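Local coordinates for protein cytochrome C' (Rubrivivax gelatinosus, PDB 2J8W) that binds a covalently attached, high-spin heme c whose iron has no sixth ligand, and probably transfers electrons, although its exact function is not known, at residues S14-I19 with L54-F59. Sequence-based numbering, arbitrary orientation.
Sequences SAFTLI and LPLTAF. With HEC (heme c), chain C.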
# COMPACT_ATOMS: atom_id res chain seq x y z
N SER A 14 7.40 -1.57 -0.91
CA SER A 14 6.39 -0.61 -0.47
C SER A 14 5.21 -1.33 0.16
O SER A 14 4.71 -0.91 1.21
CB SER A 14 5.94 0.20 -1.68
OG SER A 14 6.97 1.06 -2.14
N ALA A 15 4.70 -2.39 -0.47
CA ALA A 15 3.60 -3.12 0.13
C ALA A 15 3.97 -3.71 1.47
O ALA A 15 3.18 -3.63 2.42
CB ALA A 15 3.08 -4.17 -0.83
N PHE A 16 5.15 -4.31 1.58
CA PHE A 16 5.58 -4.85 2.87
C PHE A 16 5.68 -3.78 3.95
O PHE A 16 5.32 -4.04 5.07
CB PHE A 16 6.90 -5.59 2.75
CG PHE A 16 6.79 -6.96 2.11
CD1 PHE A 16 5.90 -7.90 2.56
CD2 PHE A 16 7.59 -7.29 1.02
CE1 PHE A 16 5.82 -9.17 1.95
CE2 PHE A 16 7.55 -8.55 0.42
CZ PHE A 16 6.67 -9.48 0.87
N THR A 17 6.17 -2.59 3.59
CA THR A 17 6.22 -1.50 4.57
C THR A 17 4.83 -1.13 5.09
O THR A 17 4.62 -0.99 6.27
CB THR A 17 6.92 -0.28 3.98
OG1 THR A 17 8.30 -0.59 3.78
CG2 THR A 17 6.81 0.96 4.83
N LEU A 18 3.86 -1.02 4.18
CA LEU A 18 2.50 -0.68 4.62
C LEU A 18 1.90 -1.81 5.45
O LEU A 18 1.23 -1.55 6.46
CB LEU A 18 1.63 -0.34 3.43
CG LEU A 18 2.04 0.87 2.58
CD1 LEU A 18 0.94 1.16 1.59
CD2 LEU A 18 2.30 2.12 3.32
N ILE A 19 2.13 -3.06 5.04
CA ILE A 19 1.65 -4.20 5.80
C ILE A 19 2.23 -4.17 7.20
O ILE A 19 1.50 -4.34 8.20
CB ILE A 19 2.02 -5.52 5.09
CG1 ILE A 19 1.21 -5.69 3.81
CG2 ILE A 19 1.86 -6.73 6.04
CD1 ILE A 19 1.76 -6.77 2.88
N LEU A 54 -0.83 -8.17 -2.39
CA LEU A 54 -0.04 -7.43 -3.36
C LEU A 54 1.45 -7.86 -3.51
O LEU A 54 1.90 -8.02 -4.63
CB LEU A 54 -0.11 -5.92 -3.06
CG LEU A 54 -1.51 -5.33 -2.92
CD1 LEU A 54 -1.43 -3.84 -2.75
CD2 LEU A 54 -2.35 -5.74 -4.18
N PRO A 55 2.26 -7.91 -2.44
CA PRO A 55 3.70 -7.98 -2.70
C PRO A 55 4.15 -9.26 -3.37
O PRO A 55 5.18 -9.26 -4.05
CB PRO A 55 4.32 -7.83 -1.32
CG PRO A 55 3.22 -8.26 -0.35
CD PRO A 55 1.94 -7.84 -1.00
N LEU A 56 3.48 -10.37 -3.08
CA LEU A 56 3.94 -11.67 -3.55
C LEU A 56 3.62 -11.85 -5.03
O LEU A 56 4.11 -12.80 -5.61
CB LEU A 56 3.47 -12.79 -2.59
CG LEU A 56 4.02 -12.61 -1.15
CD1 LEU A 56 3.28 -13.33 -0.05
CD2 LEU A 56 5.51 -13.02 -1.09
N THR A 57 2.93 -10.90 -5.65
CA THR A 57 2.71 -10.82 -7.08
C THR A 57 3.84 -10.16 -7.83
O THR A 57 3.84 -10.10 -9.05
CB THR A 57 1.40 -10.04 -7.43
OG1 THR A 57 1.57 -8.63 -7.19
CG2 THR A 57 0.14 -10.57 -6.69
N ALA A 58 4.84 -9.69 -7.10
CA ALA A 58 5.92 -8.81 -7.64
C ALA A 58 7.32 -9.44 -7.49
O ALA A 58 8.32 -8.75 -7.38
CB ALA A 58 5.83 -7.44 -7.00
N PHE A 59 7.37 -10.78 -7.50
CA PHE A 59 8.62 -11.56 -7.48
C PHE A 59 8.72 -12.40 -8.76
O PHE A 59 9.16 -13.55 -8.73
CB PHE A 59 8.74 -12.46 -6.24
CG PHE A 59 8.93 -11.74 -4.94
CD1 PHE A 59 10.21 -11.52 -4.44
CD2 PHE A 59 7.84 -11.32 -4.19
CE1 PHE A 59 10.38 -10.90 -3.21
CE2 PHE A 59 8.01 -10.72 -2.97
CZ PHE A 59 9.26 -10.48 -2.49
FE HEC C . 8.33 -9.53 4.44
CHA HEC C . 10.62 -7.42 2.99
CHB HEC C . 7.45 -7.10 6.60
CHC HEC C . 5.53 -11.32 5.35
CHD HEC C . 9.12 -11.96 2.16
NA HEC C . 8.91 -7.63 4.71
C1A HEC C . 9.91 -6.93 4.06
C2A HEC C . 10.08 -5.63 4.66
C3A HEC C . 9.20 -5.54 5.67
C4A HEC C . 8.45 -6.78 5.70
CMA HEC C . 8.93 -4.36 6.61
CAA HEC C . 11.10 -4.58 4.23
CBA HEC C . 10.56 -3.70 3.13
CGA HEC C . 11.60 -2.56 2.87
O1A HEC C . 12.58 -2.35 3.65
O2A HEC C . 11.54 -1.80 1.85
NB HEC C . 6.73 -9.25 5.70
C1B HEC C . 6.68 -8.23 6.60
C2B HEC C . 5.60 -8.49 7.51
C3B HEC C . 5.04 -9.66 7.16
C4B HEC C . 5.75 -10.16 6.00
CMB HEC C . 5.19 -7.61 8.71
CAB HEC C . 3.86 -10.37 7.79
CBB HEC C . 2.69 -9.63 8.15
NC HEC C . 7.48 -11.22 3.85
C1C HEC C . 6.36 -11.85 4.37
C2C HEC C . 6.17 -13.16 3.81
C3C HEC C . 7.16 -13.34 2.90
C4C HEC C . 8.01 -12.16 2.94
CMC HEC C . 5.01 -14.10 4.16
CAC HEC C . 7.43 -14.57 1.98
CBC HEC C . 6.39 -15.44 1.66
ND HEC C . 9.62 -9.66 2.85
C1D HEC C . 9.83 -10.81 2.08
C2D HEC C . 10.92 -10.58 1.16
C3D HEC C . 11.36 -9.22 1.40
C4D HEC C . 10.52 -8.68 2.46
CMD HEC C . 11.49 -11.57 0.16
CAD HEC C . 12.43 -8.46 0.66
CBD HEC C . 11.77 -7.67 -0.49
CGD HEC C . 12.84 -6.96 -1.30
O1D HEC C . 12.77 -7.04 -2.55
O2D HEC C . 13.73 -6.26 -0.70
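The ring of F16 lies between the heme c and P55. One face covers the porphyrin, with HEC ND 3.4 Å above the ring plane. On the opposite face P55 makes a CH-pi contact, its CB 3.7 Å from the ring centroid and 15° off the normal. F59 CZ meets the ring edge in plane, 3.9 Å from F16 CE2, and L56 CD2 also approaches this edge, near F16 CZ. This is the distal side of the heme pocket in the four-helix bundle of cytochrome c'. The iron is bound by H123 and has no sixth ligand. F16 CG stands anti to the carbonyl carbon (chi1 -76°), which carries the ring over the iron, with CD1 3.5 Å from HEC FE. An alanine here would probably open a gap above the iron and leave P55 without its aromatic partner. F59 CE1 touches the heme methyl CMD at 3.6 Å, and its ring also packs edge-to-face with F82. The A15 methyl packs against the proline ring, 3.8 Å from P55 CD. A15 and L18 also pack on L18 of the second subunit. The 3-10 turn after helix 38-52 is held by L54 O, which accepts from both T57 N and T57 OG1. I19 and P55 reach toward each other, tip to tip, with I19 CD1 3.8 Å from P55 CG.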